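Side-chain contacts in 2''-aminoglycoside nucleotidyltransferase (Klebsiella pneumoniae, PDB 4WQK), which adenylates the 2''-hydroxyl group of kanamycin, gentamicin, tobramycin and related aminoglycosides with the help of two magnesium ions, making the bacterium resistant to them: residues I129-D132 and Y133-Y136; D144-T147 and K148-E151; V167-A170 and A171-R175. All blocks are in the same frame, centred on the assembly; numbering follows the deposited sequence.

In the fold
All three contacts are local and belong to the helical C-terminal domain, whose cleft with the N-terminal domain receives kanamycin. Contact 1, on helix 126-139, touches both others. Its Tyr136 CD2 lies 3.4 Å from Trp145 CE2 of contact 2, where helix 147-160 begins, and its Phe134 CB lies 3.5 Å from Phe172 CD2 of contact 3 on helix 162-176. Contacts 2 and 3 do not meet, their centres being about 21 Å apart. Towards the active site, the side chains of Asp132 in contact 1 and His149 in contact 2 come to about 7 and 8 Å, respectively, from that of the magnesium ligand Asp47.

Contact 1 (I129-D132 and Y133-Y136); sequences IIWD and YFYY
Tyr133 runs alongside Ile129, one helical turn earlier, and its ring is laid against the backbone of that turn. Tyr133 CD2 comes within 3.3 Å of Ile129 O, Tyr133 CE2 lies 4.1 Å from Ile129 CG2, and Ile130 CA stands at the edge of the ring, near its plane.

Trp131 meets Tyr135 through the pyrrole side of the indole: Trp131 CD1 lies 3.5 Å from Tyr135 CE2, and Trp131 NE1 is 3.1 Å from Tyr135 OH, which sits at the indole edge. The five-membered ring and the phenol are turned almost perpendicular, at 88°. With CG anti to the backbone N (chi1 -166°), the indole swings forward along the helix, although its CB starts off away from the later turn. The phenol oxygen is hydrogen-bonded to Tyr176 OH. Asp132 approaches the same phenol at its edge, OD1 3.5 Å from Tyr135 CD2 and the carboxylate and ring planes 61° apart; its OD2 is hydrogen-bonded to glycerol, probably from the crystallisation liquor.

Ile130 O stands over the centre of one face of the Phe134 ring, 3.7 Å above the plane, and Ile130 CG2 reaches CZ. The backbone bonds beneath are uneven: Phe134 N is shared weakly between Ile130 O and Trp131 O, Tyr135 N bonds weakly to Trp131 O, and Tyr136 N makes a normal bond to Asp132 O.

The aromatic side chains thus spread round helix 126-139. Trp131, Phe134 and Tyr135 each meet Phe172 of helix 162-176 edge-to-face, Tyr133 does the same with Tyr153 of helix 147-160, and Ile129 and Tyr133 reach Ile32 of helix 28-36 in the N-terminal domain, as suits the middle helix of the helical C-terminal domain.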
loop_
_atom_site.group_PDB
_atom_site.type_symbol
_atom_site.label_atom_id
_atom_site.label_comp_id
_atom_site.label_asym_id
_atom_site.label_seq_id
_atom_site.Cartn_x
_atom_site.Cartn_y
_atom_site.Cartn_z
ATOM N N ILE A 129 5.803 -4.082 -1.456
ATOM C CA ILE A 129 4.761 -4.922 -0.867
ATOM C C ILE A 129 5.397 -6.051 -0.059
ATOM O O ILE A 129 5.057 -6.312 1.122
ATOM C CB ILE A 129 3.841 -5.469 -1.971
ATOM C CG1 ILE A 129 3.050 -4.326 -2.591
ATOM C CG2 ILE A 129 2.914 -6.580 -1.457
ATOM C CD1 ILE A 129 2.320 -4.737 -3.896
ATOM N N ILE A 130 6.378 -6.710 -0.656
ATOM C CA ILE A 130 7.020 -7.856 -0.017
ATOM C C ILE A 130 7.901 -7.398 1.166
ATOM O O ILE A 130 7.919 -8.045 2.220
ATOM C CB ILE A 130 7.829 -8.629 -1.070
ATOM C CG1 ILE A 130 6.848 -9.292 -2.024
ATOM C CG2 ILE A 130 8.749 -9.677 -0.420
ATOM C CD1 ILE A 130 7.477 -9.825 -3.250
ATOM N N TRP A 131 8.606 -6.270 1.019
ATOM C CA TRP A 131 9.398 -5.710 2.095
ATOM C C TRP A 131 8.582 -5.541 3.389
ATOM O O TRP A 131 9.082 -5.820 4.474
ATOM C CB TRP A 131 9.949 -4.359 1.646
ATOM C CG TRP A 131 11.037 -3.741 2.459
ATOM C CD1 TRP A 131 10.909 -2.692 3.348
ATOM C CD2 TRP A 131 12.437 -4.047 2.401
ATOM N NE1 TRP A 131 12.142 -2.336 3.837
ATOM C CE2 TRP A 131 13.099 -3.170 3.302
ATOM C CE3 TRP A 131 13.206 -4.996 1.703
ATOM C CZ2 TRP A 131 14.479 -3.198 3.479
ATOM C CZ3 TRP A 131 14.555 -5.028 1.884
ATOM C CH2 TRP A 131 15.200 -4.122 2.765
ATOM N N ASP A 132 7.339 -5.071 3.267
ATOM C CA ASP A 132 6.521 -4.895 4.471
ATOM C C ASP A 132 6.215 -6.198 5.163
ATOM O O ASP A 132 6.060 -6.241 6.392
ATOM C CB ASP A 132 5.206 -4.187 4.138
ATOM C CG ASP A 132 5.226 -2.739 4.563
ATOM O OD1 ASP A 132 6.206 -2.331 5.231
ATOM O OD2 ASP A 132 4.294 -1.998 4.204
ATOM N N TYR A 133 6.076 -7.292 4.410
ATOM C CA TYR A 133 5.915 -8.580 5.057
ATOM C C TYR A 133 7.149 -8.982 5.867
ATOM O O TYR A 133 7.049 -9.706 6.840
ATOM C CB TYR A 133 5.622 -9.707 4.059
ATOM C CG TYR A 133 4.212 -9.693 3.534
ATOM C CD1 TYR A 133 3.168 -10.246 4.253
ATOM C CD2 TYR A 133 3.936 -9.127 2.298
ATOM C CE1 TYR A 133 1.848 -10.211 3.737
ATOM C CE2 TYR A 133 2.651 -9.097 1.777
ATOM C CZ TYR A 133 1.621 -9.634 2.500
ATOM O OH TYR A 133 0.360 -9.569 1.943
ATOM N N PHE A 134 8.328 -8.504 5.474
ATOM C CA PHE A 134 9.514 -8.817 6.240
ATOM C C PHE A 134 9.466 -8.167 7.626
ATOM O O PHE A 134 9.852 -8.788 8.625
ATOM C CB PHE A 134 10.795 -8.394 5.494
ATOM C CG PHE A 134 10.983 -9.092 4.160
ATOM C CD1 PHE A 134 10.403 -10.335 3.894
ATOM C CD2 PHE A 134 11.776 -8.492 3.186
ATOM C CE1 PHE A 134 10.607 -10.962 2.645
ATOM C CE2 PHE A 134 11.979 -9.122 1.940
ATOM C CZ PHE A 134 11.411 -10.357 1.698
ATOM N N TYR A 135 8.967 -6.929 7.696
ATOM C CA TYR A 135 8.764 -6.332 9.027
ATOM C C TYR A 135 7.766 -7.134 9.852
ATOM O O TYR A 135 7.970 -7.344 11.060
ATOM C CB TYR A 135 8.267 -4.898 8.930
ATOM C CG TYR A 135 9.221 -3.896 8.342
ATOM C CD1 TYR A 135 10.417 -3.575 8.991
ATOM C CD2 TYR A 135 8.914 -3.266 7.164
ATOM C CE1 TYR A 135 11.285 -2.609 8.436
ATOM C CE2 TYR A 135 9.740 -2.316 6.615
ATOM C CZ TYR A 135 10.943 -2.015 7.236
ATOM O OH TYR A 135 11.783 -1.050 6.671
ATOM N N TYR A 136 6.687 -7.565 9.202
ATOM C CA TYR A 136 5.661 -8.350 9.864
ATOM C C TYR A 136 6.258 -9.653 10.418
ATOM O O TYR A 136 5.918 -10.076 11.540
ATOM C CB TYR A 136 4.504 -8.585 8.867
ATOM C CG TYR A 136 3.316 -9.308 9.457
ATOM C CD1 TYR A 136 2.830 -8.980 10.714
ATOM C CD2 TYR A 136 2.684 -10.323 8.758
ATOM C CE1 TYR A 136 1.726 -9.634 11.250
ATOM C CE2 TYR A 136 1.586 -10.995 9.291
ATOM C CZ TYR A 136 1.117 -10.651 10.540
ATOM O OH TYR A 136 0.034 -11.311 11.092
#

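Contact 2 (D144-T147 and K148-E151); sequences DWPT and KHIE
This is a local helix-start contact, at the surface of the C-terminal domain, where the loop after helix 126-139 turns into helix 147-160 with Pro146 as N-cap. Two amides of the first turn share one acceptor: Ile150 N reaches Pro146 O in the carbonyl plane at 3.2 Å, and His149 N, 2.9 Å from the same Pro146 O, stands well above that plane. Thr147 O takes Glu151 N at 2.8 Å.

Over these bonds the side chains close up. The pyrrolidine of Pro146 lies at the edge of the imidazole, its CD 3.9 Å from His149 CD2, while CG of Lys148 sits over the centre of one imidazole face. Ile150 CG1 packs on Trp145 CB at 3.6 Å, beside an indole stacked on Tyr136 and hydrogen-bonded through NE1 to Val140 O. Thr147 CG2 lies 3.6 Å from Glu151 OE2.

Lys148 CG is wedged between backbone N and carbonyl carbon (chi1 67°), and the extended chain beyond it carries NZ to a salt bridge with Asp44. Glu151 lies near the helix N-terminus, where a negative charge may be mildly favoured, and the pair of donors on Pro146 O helps hold the start of the helix.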
loop_
_atom_site.group_PDB
_atom_site.type_symbol
_atom_site.label_atom_id
_atom_site.label_comp_id
_atom_site.label_asym_id
_atom_site.label_seq_id
_atom_site.Cartn_x
_atom_site.Cartn_y
_atom_site.Cartn_z
ATOM N N ASP A 144 2.931 -18.441 12.837
ATOM C CA ASP A 144 1.745 -17.999 13.557
ATOM C C ASP A 144 0.896 -16.983 12.782
ATOM O O ASP A 144 -0.106 -16.494 13.303
ATOM C CB ASP A 144 2.142 -17.388 14.903
ATOM C CG ASP A 144 2.732 -18.403 15.851
ATOM O OD1 ASP A 144 2.308 -19.586 15.788
ATOM O OD2 ASP A 144 3.607 -18.016 16.665
ATOM N N TRP A 145 1.300 -16.642 11.559
ATOM C CA TRP A 145 0.520 -15.706 10.742
ATOM C C TRP A 145 -0.872 -16.236 10.402
ATOM O O TRP A 145 -1.016 -17.411 10.077
ATOM C CB TRP A 145 1.202 -15.428 9.403
ATOM C CG TRP A 145 2.404 -14.554 9.434
ATOM C CD1 TRP A 145 3.027 -14.050 10.525
ATOM C CD2 TRP A 145 3.129 -14.098 8.290
ATOM N NE1 TRP A 145 4.121 -13.294 10.132
ATOM C CE2 TRP A 145 4.196 -13.314 8.761
ATOM C CE3 TRP A 145 2.982 -14.292 6.908
ATOM C CZ2 TRP A 145 5.106 -12.697 7.900
ATOM C CZ3 TRP A 145 3.906 -13.670 6.045
ATOM C CH2 TRP A 145 4.944 -12.904 6.552
ATOM N N PRO A 146 -1.889 -15.365 10.440
ATOM C CA PRO A 146 -3.179 -15.713 9.834
ATOM C C PRO A 146 -2.968 -16.164 8.396
ATOM O O PRO A 146 -2.169 -15.592 7.634
ATOM C CB PRO A 146 -3.964 -14.401 9.908
ATOM C CG PRO A 146 -3.347 -13.680 11.096
ATOM C CD PRO A 146 -1.896 -14.005 11.005
ATOM N N THR A 147 -3.674 -17.222 8.039
ATOM C CA THR A 147 -3.553 -17.802 6.713
ATOM C C THR A 147 -3.772 -16.797 5.600
ATOM O O THR A 147 -3.092 -16.888 4.585
ATOM C CB THR A 147 -4.531 -18.977 6.589
ATOM O OG1 THR A 147 -4.188 -19.978 7.553
ATOM C CG2 THR A 147 -4.525 -19.604 5.178
ATOM N N LYS A 148 -4.641 -15.796 5.781
ATOM C CA LYS A 148 -4.830 -14.822 4.700
ATOM C C LYS A 148 -3.521 -14.074 4.390
ATOM O O LYS A 148 -3.280 -13.696 3.239
ATOM C CB LYS A 148 -5.946 -13.810 5.011
ATOM C CG LYS A 148 -5.667 -12.843 6.160
ATOM C CD LYS A 148 -6.947 -12.134 6.626
ATOM C CE LYS A 148 -6.782 -11.547 8.018
ATOM N NZ LYS A 148 -8.012 -10.810 8.461
ATOM N N HIS A 149 -2.651 -13.906 5.384
ATOM C CA HIS A 149 -1.407 -13.181 5.144
ATOM C C HIS A 149 -0.386 -14.070 4.518
ATOM O O HIS A 149 0.402 -13.637 3.662
ATOM C CB HIS A 149 -0.868 -12.604 6.430
ATOM C CG HIS A 149 -1.739 -11.541 6.993
ATOM N ND1 HIS A 149 -2.368 -10.603 6.197
ATOM C CD2 HIS A 149 -2.100 -11.262 8.266
ATOM C CE1 HIS A 149 -3.072 -9.788 6.957
ATOM N NE2 HIS A 149 -2.935 -10.172 8.215
ATOM N N ILE A 150 -0.413 -15.324 4.932
ATOM C CA ILE A 150 0.448 -16.316 4.340
ATOM C C ILE A 150 0.098 -16.414 2.850
ATOM O O ILE A 150 0.986 -16.394 1.995
ATOM C CB ILE A 150 0.276 -17.647 5.059
ATOM C CG1 ILE A 150 0.738 -17.508 6.513
ATOM C CG2 ILE A 150 1.133 -18.719 4.413
ATOM C CD1 ILE A 150 2.220 -17.383 6.638
ATOM N N GLU A 151 -1.186 -16.459 2.532
ATOM C CA GLU A 151 -1.586 -16.603 1.136
ATOM C C GLU A 151 -1.250 -15.368 0.309
ATOM O O GLU A 151 -0.817 -15.506 -0.848
ATOM C CB GLU A 151 -3.082 -16.908 1.035
ATOM C CG GLU A 151 -3.422 -18.266 1.610
ATOM C CD GLU A 151 -4.907 -18.605 1.547
ATOM O OE1 GLU A 151 -5.733 -17.677 1.369
ATOM O OE2 GLU A 151 -5.244 -19.806 1.679
#

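Contact 3 (V167-A170 and A171-R175); sequences VLRA and AFRSR
Arg169 and Arg173 lie side by side and point the same way, with Arg169 CG over one face of the Arg173 guanidinium. Arg169 CG touches Arg173 NH2 at 3.5 Å, and Arg169 CD lies 3.6 Å from Arg173 NH1. The chain of Arg173 folds back at chi2 (-72°), which returns its planar group towards the preceding turn, while Arg169 bends at chi3 and takes its own charged end elsewhere. The two guanidinium planes are 57° apart and Arg169 NE is 5.0 Å from Arg173 NH1, so the guanidinium of Arg173 lies against methylenes of Arg169, not against its charged end.

Close beneath, Arg173 CG comes within 3.3 Å of Arg169 O, the carbonyl that also accepts Arg173 N at 3.0 Å. This bond is one of four successive i to i+4 links: Ala171 N to Val167 O, Phe172 N to Leu168 O at 2.9 Å, Arg173 N to Arg169 O and Ser174 N to Ala170 O. They make this part of helix 162-176 a regular alpha-helix, the last helix of the C-terminal domain, with the small side chains of Ala170 and Ala171 on its exposed side.

Its inner side is set by Phe172, whose CB rests 3.5 Å from Arg169 O. A chi1 of -178° turns the phenyl ring out of this helix and on to helix 126-139, where it also touches Asp138; Tyr176 meets it from its own helix. Leu168 reaches Trp131 and Arg169 reaches Phe134 on helix 126-139, while Arg175 NH1 is hydrogen-bonded to Glu102 O.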
loop_
_atom_site.group_PDB
_atom_site.type_symbol
_atom_site.label_atom_id
_atom_site.label_comp_id
_atom_site.label_asym_id
_atom_site.label_seq_id
_atom_site.Cartn_x
_atom_site.Cartn_y
_atom_site.Cartn_z
ATOM N N VAL A 167 16.693 -12.655 -2.847
ATOM C CA VAL A 167 17.664 -11.583 -2.774
ATOM C C VAL A 167 17.149 -10.421 -1.893
ATOM O O VAL A 167 17.898 -9.862 -1.082
ATOM C CB VAL A 167 18.037 -11.101 -4.203
ATOM C CG1 VAL A 167 18.964 -9.943 -4.117
ATOM C CG2 VAL A 167 18.718 -12.251 -4.999
ATOM N N LEU A 168 15.878 -10.054 -2.032
ATOM C CA LEU A 168 15.292 -9.003 -1.199
ATOM C C LEU A 168 15.300 -9.362 0.275
ATOM O O LEU A 168 15.619 -8.527 1.118
ATOM C CB LEU A 168 13.849 -8.731 -1.641
ATOM C CG LEU A 168 13.305 -7.358 -1.240
ATOM C CD1 LEU A 168 14.023 -6.245 -1.968
ATOM C CD2 LEU A 168 11.794 -7.337 -1.553
ATOM N N ARG A 169 14.948 -10.605 0.600
ATOM C CA ARG A 169 14.938 -11.066 1.996
ATOM C C ARG A 169 16.361 -10.947 2.581
ATOM O O ARG A 169 16.546 -10.574 3.734
ATOM C CB ARG A 169 14.431 -12.506 2.123
ATOM C CG ARG A 169 14.030 -12.882 3.534
ATOM C CD ARG A 169 13.576 -14.357 3.599
ATOM N NE ARG A 169 12.848 -14.750 2.386
ATOM C CZ ARG A 169 13.129 -15.819 1.633
ATOM N NH1 ARG A 169 14.122 -16.648 1.971
ATOM N NH2 ARG A 169 12.406 -16.064 0.537
ATOM N N ALA A 170 17.368 -11.329 1.789
ATOM C CA ALA A 170 18.743 -11.267 2.237
ATOM C C ALA A 170 19.171 -9.810 2.483
ATOM O O ALA A 170 19.887 -9.508 3.427
ATOM C CB ALA A 170 19.662 -11.968 1.215
ATOM N N ALA A 171 18.706 -8.919 1.617
ATOM C CA ALA A 171 19.028 -7.502 1.786
ATOM C C ALA A 171 18.372 -6.946 3.046
ATOM O O ALA A 171 19.000 -6.152 3.747
ATOM C CB ALA A 171 18.574 -6.677 0.530
ATOM N N PHE A 172 17.140 -7.364 3.327
ATOM C CA PHE A 172 16.461 -6.969 4.555
ATOM C C PHE A 172 17.242 -7.462 5.778
ATOM O O PHE A 172 17.493 -6.702 6.729
ATOM C CB PHE A 172 15.016 -7.483 4.525
ATOM C CG PHE A 172 14.191 -7.079 5.741
ATOM C CD1 PHE A 172 14.219 -7.807 6.923
ATOM C CD2 PHE A 172 13.344 -5.962 5.632
ATOM C CE1 PHE A 172 13.468 -7.431 8.025
ATOM C CE2 PHE A 172 12.572 -5.581 6.729
ATOM C CZ PHE A 172 12.628 -6.304 7.911
ATOM N N ARG A 173 17.649 -8.731 5.757
ATOM C CA ARG A 173 18.416 -9.247 6.887
ATOM C C ARG A 173 19.699 -8.441 7.078
ATOM O O ARG A 173 20.098 -8.153 8.215
ATOM C CB ARG A 173 18.758 -10.729 6.711
ATOM C CG ARG A 173 17.561 -11.662 6.638
ATOM C CD ARG A 173 16.838 -11.866 7.957
ATOM N NE ARG A 173 15.750 -12.841 7.809
ATOM C CZ ARG A 173 14.582 -12.591 7.213
ATOM N NH1 ARG A 173 13.668 -13.545 7.135
ATOM N NH2 ARG A 173 14.332 -11.401 6.678
ATOM N N SER A 174 20.373 -8.066 5.992
ATOM C CA SER A 174 21.611 -7.321 6.116
ATOM C C SER A 174 21.343 -5.886 6.620
ATOM O O SER A 174 22.114 -5.338 7.415
ATOM C CB SER A 174 22.330 -7.315 4.768
ATOM O OG SER A 174 23.604 -6.769 4.909
ATOM N N ARG A 175 20.250 -5.298 6.154
ATOM C CA ARG A 175 19.866 -3.961 6.575
ATOM C C ARG A 175 19.669 -3.891 8.085
ATOM O O ARG A 175 20.139 -2.953 8.714
ATOM C CB ARG A 175 18.581 -3.500 5.866
ATOM C CG ARG A 175 18.016 -2.140 6.383
ATOM C CD ARG A 175 18.764 -0.970 5.796
ATOM N NE ARG A 175 18.251 -0.887 4.429
ATOM C CZ ARG A 175 17.022 -0.462 4.111
ATOM N NH1 ARG A 175 16.155 -0.029 5.032
ATOM N NH2 ARG A 175 16.683 -0.430 2.836
#